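Long-range contacts in secreted effector protein SopD (Salmonella typhimurium, PDB 5CPC), which acts as a type III secreted effector that alters host-cell physiology, contributing to replication in macrophages and, together with SopB, to membrane fission and macropinosome formation during invasion: residues L128-D133 with T266-L271; V201-S206 with L297-S302. All blocks are in the same frame, centred on the assembly; numbering follows the deposited sequence.

From the N terminus, the chain first reaches residues 128-133, the loop that follows the short helix 124-127, and later residues 201-206, which begin with a short strand. Helix 264-283 then returns to 128-133 through residues 266-271, closing contact 1 over 132 intervening residues. The next helix, 285-298, runs into residues 297-302, which meet 201-206 and close contact 2 over 90 residues. The two closures therefore cross rather than nest. Contact 1 is buried and ties the loop to helix 264-283; contact 2 lies at the surface and joins residues 297-302 to the two-stranded parallel sheet of 201-202 and 305-306. They lie on successive helices, nearest atoms about 24 Å apart, and do not touch.

Contact 1. Residues L128-D133 with T266-L271; sequences LNISDD and TNSGFL
Ile-130 and Ser-268 bring the two backbones closest, their CA atoms 5.4 Å apart, where the loop after helix 124-127 passes a turn of helix 264-283. The loop first leaves its helix at Asn-129, whose positive phi belongs to a Schellman motif, a backbone shape that asparagine tolerates well. It then bends at Ser-131, the centre of an inverse gamma turn. Two side chains of the helix grip backbone atoms of this irregular segment. Asn-267 sends ND2 to Asn-129 O (3.1 Å) in a nearly straight bond, 173° at the hydrogen. The acceptor lies in the amide plane of Asn-267, while the donor stands above the carbonyl plane. A primary amide suits this place because ND2 carries two N-H groups, used on Asn-129 O and Ser-258 O. One residue on, Ser-268 OG accepts the N-H of Ser-131 at 2.8 Å. With chi1 -52°, OG sits beside its own backbone N, and it also bonds to Lys-264 O one helical turn back. Serine suits this place because its hydroxyl can serve a donor and an acceptor together. The amides of Asn-129 and Asn-267 are turned 82° apart; their ND2 atoms, close but both donors, share Ser-258 O as acceptor, and Asn-129 OD1 receives Asn-74 ND2. The apolar part is small: Ile-130 CD1 meets Leu-271 CD2 at 3.9 Å, with Tyr-252 of helix 248-256 also touching Ile-130. The chemistry implies that two backbone groups of the loop, Asn-129 O and Ser-131 N, are satisfied by short polar side chains of a regular helix, with one aliphatic contact beside them.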
ATOM      1  N   LEU A 128       3.812   9.895  -4.282  1.00 54.55           N
ATOM      2  CA  LEU A 128       3.269   9.898  -2.932  1.00 55.24           C
ATOM      3  C   LEU A 128       2.519  11.183  -2.547  1.00 55.85           C
ATOM      4  O   LEU A 128       1.917  11.249  -1.466  1.00 55.59           O
ATOM      5  CB  LEU A 128       4.373   9.613  -1.871  1.00 55.34           C
ATOM      6  CG  LEU A 128       5.001   8.203  -1.893  1.00 56.79           C
ATOM      7  CD1 LEU A 128       6.011   8.061  -0.781  1.00 55.79           C
ATOM      8  CD2 LEU A 128       3.916   7.111  -1.828  1.00 53.97           C
ATOM      9  N   ASN A 129       2.611  12.216  -3.386  1.00 57.57           N
ATOM     10  CA  ASN A 129       2.056  13.541  -3.061  1.00 58.01           C
ATOM     11  C   ASN A 129       2.649  14.035  -1.780  1.00 59.26           C
ATOM     12  O   ASN A 129       1.945  14.536  -0.896  1.00 59.95           O
ATOM     13  CB  ASN A 129       0.520  13.540  -2.966  1.00 57.04           C
ATOM     14  CG  ASN A 129      -0.076  14.956  -3.033  1.00 57.71           C
ATOM     15  OD1 ASN A 129       0.392  15.811  -3.788  1.00 60.00           O
ATOM     16  ND2 ASN A 129      -1.088  15.206  -2.224  1.00 50.76           N
ATOM     17  N   ILE A 130       3.959  13.907  -1.670  1.00 60.46           N
ATOM     18  CA  ILE A 130       4.627  14.407  -0.484  1.00 63.17           C
ATOM     19  C   ILE A 130       5.508  15.641  -0.694  1.00 67.03           C
ATOM     20  O   ILE A 130       6.072  15.882  -1.760  1.00 67.37           O
ATOM     21  CB  ILE A 130       5.339  13.281   0.316  1.00 62.08           C
ATOM     22  CG1 ILE A 130       6.440  12.580  -0.510  1.00 61.73           C
ATOM     23  CG2 ILE A 130       4.290  12.260   0.810  1.00 59.01           C
ATOM     24  CD1 ILE A 130       7.640  11.985   0.367  1.00 62.48           C
ATOM     25  N   SER A 131       5.604  16.423   0.359  1.00 70.84           N
ATOM     26  CA  SER A 131       6.290  17.678   0.309  1.00 75.76           C
ATOM     27  C   SER A 131       7.813  17.461   0.291  1.00 78.78           C
ATOM     28  O   SER A 131       8.491  17.637   1.299  1.00 81.02           O
ATOM     29  CB  SER A 131       5.745  18.597   1.437  1.00 76.52           C
ATOM     30  OG  SER A 131       6.731  19.354   2.089  1.00 78.28           O
ATOM     31  N   ASP A 132       8.300  16.985  -0.859  1.00 80.54           N
ATOM     32  CA  ASP A 132       9.654  17.285  -1.423  1.00 83.46           C
ATOM     33  C   ASP A 132      10.931  17.229  -0.531  1.00 84.84           C
ATOM     34  O   ASP A 132      11.784  16.367  -0.768  1.00 84.87           O
ATOM     35  CB  ASP A 132       9.611  18.570  -2.275  1.00 85.49           C
ATOM     36  CG  ASP A 132       9.035  19.770  -1.506  1.00 88.97           C
ATOM     37  OD1 ASP A 132       8.182  20.517  -2.093  1.00 85.23           O
ATOM     38  OD2 ASP A 132       9.445  19.942  -0.315  1.00 90.45           O
ATOM     39  N   ASP A 133      11.071  18.138   0.448  1.00 85.63           N
ATOM     40  CA  ASP A 133      12.089  17.993   1.509  1.00 86.04           C
ATOM     41  C   ASP A 133      11.732  16.879   2.539  1.00 83.80           C
ATOM     42  O   ASP A 133      12.250  16.839   3.658  1.00 84.42           O
ATOM     43  CB  ASP A 133      12.382  19.343   2.199  1.00 88.59           C
ATOM     44  CG  ASP A 133      11.140  19.969   2.856  1.00 89.49           C
ATOM     45  OD1 ASP A 133      10.677  21.065   2.432  1.00 91.14           O
ATOM     46  OD2 ASP A 133      10.632  19.366   3.817  1.00 89.44           O
ATOM     47  N   THR A 266       0.520  17.628   5.042  1.00 78.97           N
ATOM     48  CA  THR A 266      -0.240  16.817   5.970  1.00 76.82           C
ATOM     49  C   THR A 266       0.087  15.348   5.736  1.00 74.55           C
ATOM     50  O   THR A 266       0.343  14.575   6.701  1.00 74.07           O
ATOM     51  CB  THR A 266      -1.750  17.157   5.839  1.00 77.57           C
ATOM     52  OG1 THR A 266      -2.102  18.085   6.885  1.00 78.07           O
ATOM     53  CG2 THR A 266      -2.658  15.905   5.906  1.00 75.67           C
ATOM     54  N   ASN A 267       0.084  14.979   4.451  1.00 72.39           N
ATOM     55  CA  ASN A 267       0.686  13.758   3.959  1.00 69.77           C
ATOM     56  C   ASN A 267       2.119  13.567   4.551  1.00 69.05           C
ATOM     57  O   ASN A 267       2.418  12.557   5.222  1.00 67.74           O
ATOM     58  CB  ASN A 267       0.711  13.814   2.425  1.00 70.10           C
ATOM     59  CG  ASN A 267      -0.655  13.452   1.750  1.00 70.77           C
ATOM     60  OD1 ASN A 267      -1.640  13.083   2.395  1.00 72.93           O
ATOM     61  ND2 ASN A 267      -0.675  13.535   0.424  1.00 69.73           N
ATOM     62  N   SER A 268       2.979  14.558   4.337  1.00 68.98           N
ATOM     63  CA  SER A 268       4.348  14.582   4.888  1.00 68.66           C
ATOM     64  C   SER A 268       4.495  14.347   6.405  1.00 68.36           C
ATOM     65  O   SER A 268       5.376  13.591   6.827  1.00 67.07           O
ATOM     66  CB  SER A 268       5.036  15.880   4.484  1.00 70.92           C
ATOM     67  OG  SER A 268       4.925  16.057   3.079  1.00 70.17           O
ATOM     68  N   GLY A 269       3.606  14.968   7.193  1.00 68.21           N
ATOM     69  CA  GLY A 269       3.488  14.732   8.620  1.00 67.07           C
ATOM     70  C   GLY A 269       3.207  13.263   8.951  1.00 65.69           C
ATOM     71  O   GLY A 269       3.855  12.692   9.822  1.00 65.51           O
ATOM     72  N   PHE A 270       2.251  12.654   8.249  1.00 63.85           N
ATOM     73  CA  PHE A 270       1.915  11.278   8.441  1.00 61.75           C
ATOM     74  C   PHE A 270       3.153  10.407   8.106  1.00 60.29           C
ATOM     75  O   PHE A 270       3.393   9.389   8.745  1.00 58.84           O
ATOM     76  CB  PHE A 270       0.757  10.894   7.516  1.00 62.02           C
ATOM     77  CG  PHE A 270      -0.611  11.191   8.075  1.00 64.73           C
ATOM     78  CD1 PHE A 270      -1.580  11.849   7.282  1.00 65.33           C
ATOM     79  CD2 PHE A 270      -0.955  10.803   9.390  1.00 66.78           C
ATOM     80  CE1 PHE A 270      -2.890  12.130   7.791  1.00 65.21           C
ATOM     81  CE2 PHE A 270      -2.255  11.068   9.920  1.00 66.51           C
ATOM     82  CZ  PHE A 270      -3.227  11.736   9.103  1.00 67.60           C
ATOM     83  N   LEU A 271       3.934  10.818   7.110  1.00 59.15           N
ATOM     84  CA  LEU A 271       5.008   9.966   6.645  1.00 57.11           C
ATOM     85  C   LEU A 271       6.170   9.985   7.654  1.00 57.44           C
ATOM     86  O   LEU A 271       6.825   8.951   7.900  1.00 54.94           O
ATOM     87  CB  LEU A 271       5.485  10.331   5.231  1.00 56.38           C
ATOM     88  CG  LEU A 271       6.638   9.376   4.842  1.00 55.08           C
ATOM     89  CD1 LEU A 271       6.155   7.932   4.762  1.00 50.69           C
ATOM     90  CD2 LEU A 271       7.420   9.799   3.580  1.00 57.08           C
TER

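Contact 2. Residues V201-S206 with L297-S302; sequences VEWQDS and LTHERS
Val-201 meets His-299 where a two-stranded parallel sheet, formed by 201-202 and 305-306, is approached by the segment that follows helix 285-298. Both methyls of the beta-branched valine are used: CG2 lies 3.6 Å from His-299 O and also touches Glu-300 CB, while CG1 packs on His-299 CB at 4.0 Å. The CB of Glu-202 points away from 297-302; OE1 takes the N-H of Asp-308, and it is the carbonyl oxygen of Glu-202 that lies 3.4 Å from His-299 CD2. Next, Trp-203 presents CA to the edge of the imidazole, near its plane. On the six-membered ring of its indole, CE3 lies 3.5 Å from His-299 NE2. That ring and the imidazole are nearly parallel, at 14°, but slid so far apart that they barely overlap, with centroids 5.5 Å apart. Leu-295, Ile-305 and Pro-225 also touch the broad indole. Gln-204 supplies the direct polar link: its backbone N donates to His-299 NE2 at 3.0 Å, 161° at the hydrogen and somewhat tilted from the ring plane. Because ND1 is bonded to Leu-295 O, the imidazole links the backbone of 201-206 to that of helix 285-298, which is consistent with a proton on ND1; histidine suits the place by offering a donor and an acceptor on one rigid ring. Farther along, one water links Ser-206 and Gln-204 to Thr-298. It bonds to Ser-206 OG and donates to both Gln-204 O and Thr-298 OG1, the latter bond 2.9 Å long.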
ATOM      1  N   VAL A 201      -7.010 -13.858  17.620  1.00 49.70           N
ATOM      2  CA  VAL A 201      -6.770 -14.563  18.847  1.00 49.82           C
ATOM      3  C   VAL A 201      -6.995 -13.604  20.008  1.00 50.28           C
ATOM      4  O   VAL A 201      -6.524 -12.462  19.967  1.00 47.92           O
ATOM      5  CB  VAL A 201      -5.348 -15.119  18.911  1.00 48.62           C
ATOM      6  CG1 VAL A 201      -5.127 -15.824  20.286  1.00 48.42           C
ATOM      7  CG2 VAL A 201      -5.129 -16.085  17.712  1.00 50.51           C
ATOM      8  N   GLU A 202      -7.703 -14.093  21.033  1.00 50.67           N
ATOM      9  CA  GLU A 202      -8.006 -13.326  22.272  1.00 52.13           C
ATOM     10  C   GLU A 202      -6.752 -12.938  23.119  1.00 49.39           C
ATOM     11  O   GLU A 202      -5.928 -13.790  23.514  1.00 47.05           O
ATOM     12  CB  GLU A 202      -9.104 -14.056  23.105  1.00 54.38           C
ATOM     13  CG  GLU A 202     -10.005 -13.187  23.973  1.00 60.46           C
ATOM     14  CD  GLU A 202     -10.926 -12.184  23.200  1.00 65.46           C
ATOM     15  OE1 GLU A 202     -11.160 -11.094  23.758  1.00 69.45           O
ATOM     16  OE2 GLU A 202     -11.458 -12.448  22.092  1.00 68.91           O
ATOM     17  N   TRP A 203      -6.598 -11.620  23.300  1.00 48.84           N
ATOM     18  CA  TRP A 203      -5.524 -10.989  24.070  1.00 48.29           C
ATOM     19  C   TRP A 203      -5.346 -11.569  25.472  1.00 48.24           C
ATOM     20  O   TRP A 203      -6.292 -11.548  26.243  1.00 48.16           O
ATOM     21  CB  TRP A 203      -5.937  -9.534  24.266  1.00 48.54           C
ATOM     22  CG  TRP A 203      -4.988  -8.695  25.205  1.00 49.40           C
ATOM     23  CD1 TRP A 203      -5.381  -7.894  26.244  1.00 46.55           C
ATOM     24  CD2 TRP A 203      -3.551  -8.588  25.135  1.00 46.73           C
ATOM     25  NE1 TRP A 203      -4.285  -7.284  26.809  1.00 45.68           N
ATOM     26  CE2 TRP A 203      -3.153  -7.681  26.141  1.00 45.85           C
ATOM     27  CE3 TRP A 203      -2.567  -9.158  24.306  1.00 44.71           C
ATOM     28  CZ2 TRP A 203      -1.809  -7.348  26.367  1.00 44.97           C
ATOM     29  CZ3 TRP A 203      -1.238  -8.838  24.522  1.00 44.36           C
ATOM     30  CH2 TRP A 203      -0.866  -7.923  25.544  1.00 46.87           C
ATOM     31  N   GLN A 204      -4.153 -12.047  25.824  1.00 47.56           N
ATOM     32  CA  GLN A 204      -3.899 -12.438  27.229  1.00 47.06           C
ATOM     33  C   GLN A 204      -2.636 -11.746  27.636  1.00 47.42           C
ATOM     34  O   GLN A 204      -1.553 -12.014  27.094  1.00 47.24           O
ATOM     35  CB  GLN A 204      -3.715 -13.933  27.398  1.00 46.91           C
ATOM     36  CG  GLN A 204      -5.026 -14.675  27.125  1.00 47.94           C
ATOM     37  CD  GLN A 204      -5.045 -16.056  27.674  1.00 49.77           C
ATOM     38  OE1 GLN A 204      -4.067 -16.523  28.253  1.00 48.44           O
ATOM     39  NE2 GLN A 204      -6.180 -16.736  27.512  1.00 52.60           N
ATOM     40  N   ASP A 205      -2.759 -10.853  28.598  1.00 47.78           N
ATOM     41  CA  ASP A 205      -1.684  -9.952  28.873  1.00 47.81           C
ATOM     42  C   ASP A 205      -0.619 -10.566  29.792  1.00 46.49           C
ATOM     43  O   ASP A 205      -0.797 -10.610  30.959  1.00 46.90           O
ATOM     44  CB  ASP A 205      -2.273  -8.668  29.451  1.00 49.00           C
ATOM     45  CG  ASP A 205      -1.198  -7.602  29.740  1.00 52.01           C
ATOM     46  OD1 ASP A 205       0.048  -7.793  29.487  1.00 44.85           O
ATOM     47  OD2 ASP A 205      -1.656  -6.561  30.232  1.00 57.49           O
ATOM     48  N   SER A 206       0.520 -10.975  29.245  1.00 44.83           N
ATOM     49  CA  SER A 206       1.603 -11.418  30.042  1.00 44.47           C
ATOM     50  C   SER A 206       2.772 -10.399  30.082  1.00 43.06           C
ATOM     51  O   SER A 206       3.878 -10.805  30.364  1.00 42.68           O
ATOM     52  CB  SER A 206       2.135 -12.716  29.433  1.00 44.56           C
ATOM     53  OG  SER A 206       2.692 -12.412  28.183  1.00 46.89           O
ATOM     54  N   LEU A 297       4.126 -16.367  20.479  1.00 42.26           N
ATOM     55  CA  LEU A 297       4.090 -17.743  20.991  1.00 42.71           C
ATOM     56  C   LEU A 297       2.898 -17.960  21.908  1.00 42.94           C
ATOM     57  O   LEU A 297       2.431 -19.093  22.050  1.00 44.88           O
ATOM     58  CB  LEU A 297       5.379 -18.097  21.749  1.00 43.32           C
ATOM     59  CG  LEU A 297       6.589 -18.357  20.834  1.00 45.38           C
ATOM     60  CD1 LEU A 297       7.791 -18.841  21.650  1.00 46.01           C
ATOM     61  CD2 LEU A 297       6.293 -19.339  19.668  1.00 44.32           C
ATOM     62  N   THR A 298       2.389 -16.875  22.488  1.00 41.26           N
ATOM     63  CA  THR A 298       1.255 -16.942  23.415  1.00 41.65           C
ATOM     64  C   THR A 298      -0.059 -16.487  22.833  1.00 42.13           C
ATOM     65  O   THR A 298      -1.089 -16.422  23.548  1.00 43.50           O
ATOM     66  CB  THR A 298       1.544 -16.116  24.730  1.00 40.63           C
ATOM     67  OG1 THR A 298       2.046 -14.789  24.410  1.00 39.06           O
ATOM     68  CG2 THR A 298       2.620 -16.863  25.534  1.00 41.99           C
ATOM     69  N   HIS A 299      -0.041 -16.175  21.544  1.00 41.50           N
ATOM     70  CA  HIS A 299      -1.242 -15.950  20.816  1.00 42.40           C
ATOM     71  C   HIS A 299      -1.325 -16.792  19.514  1.00 45.00           C
ATOM     72  O   HIS A 299      -1.640 -16.261  18.401  1.00 43.89           O
ATOM     73  CB  HIS A 299      -1.376 -14.450  20.525  1.00 42.08           C
ATOM     74  CG  HIS A 299      -1.660 -13.648  21.742  1.00 40.93           C
ATOM     75  ND1 HIS A 299      -0.672 -13.238  22.605  1.00 41.68           N
ATOM     76  CD2 HIS A 299      -2.825 -13.191  22.251  1.00 40.93           C
ATOM     77  CE1 HIS A 299      -1.220 -12.584  23.614  1.00 39.67           C
ATOM     78  NE2 HIS A 299      -2.520 -12.522  23.411  1.00 40.70           N
ATOM     79  N   GLU A 300      -1.065 -18.100  19.674  1.00 45.55           N
ATOM     80  CA  GLU A 300      -1.342 -19.101  18.659  1.00 46.95           C
ATOM     81  C   GLU A 300      -0.565 -18.754  17.422  1.00 45.95           C
ATOM     82  O   GLU A 300      -1.078 -18.850  16.347  1.00 47.36           O
ATOM     83  CB  GLU A 300      -2.865 -19.252  18.443  1.00 46.84           C
ATOM     84  CG  GLU A 300      -3.527 -19.730  19.789  1.00 51.14           C
ATOM     85  CD  GLU A 300      -5.017 -20.109  19.717  1.00 53.89           C
ATOM     86  OE1 GLU A 300      -5.687 -19.953  18.692  1.00 59.82           O
ATOM     87  OE2 GLU A 300      -5.551 -20.572  20.722  1.00 58.34           O
ATOM     88  N   ARG A 301       0.685 -18.330  17.613  1.00 45.91           N
ATOM     89  CA  ARG A 301       1.600 -17.980  16.516  1.00 46.14           C
ATOM     90  C   ARG A 301       0.991 -16.956  15.562  1.00 45.44           C
ATOM     91  O   ARG A 301       0.995 -17.131  14.320  1.00 46.41           O
ATOM     92  CB  ARG A 301       2.025 -19.237  15.746  1.00 47.46           C
ATOM     93  CG  ARG A 301       2.652 -20.297  16.580  1.00 49.41           C
ATOM     94  CD  ARG A 301       3.400 -21.421  15.769  1.00 52.61           C
ATOM     95  NE  ARG A 301       4.256 -22.096  16.731  1.00 55.71           N
ATOM     96  CZ  ARG A 301       5.573 -21.909  16.856  1.00 58.57           C
ATOM     97  NH1 ARG A 301       6.236 -21.127  16.019  1.00 59.01           N
ATOM     98  NH2 ARG A 301       6.243 -22.546  17.817  1.00 56.42           N
ATOM     99  N   SER A 302       0.434 -15.903  16.146  1.00 43.68           N
ATOM    100  CA  SER A 302      -0.075 -14.751  15.408  1.00 42.02           C
ATOM    101  C   SER A 302       0.095 -13.460  16.283  1.00 41.82           C
ATOM    102  O   SER A 302       0.127 -13.557  17.534  1.00 38.60           O
ATOM    103  CB  SER A 302      -1.534 -14.975  15.188  1.00 41.57           C
ATOM    104  OG  SER A 302      -2.055 -13.864  14.496  1.00 43.30           O
TER
HETATM  105  O   HOH W   1       0.775 -13.516  26.626  1.00 45.21           O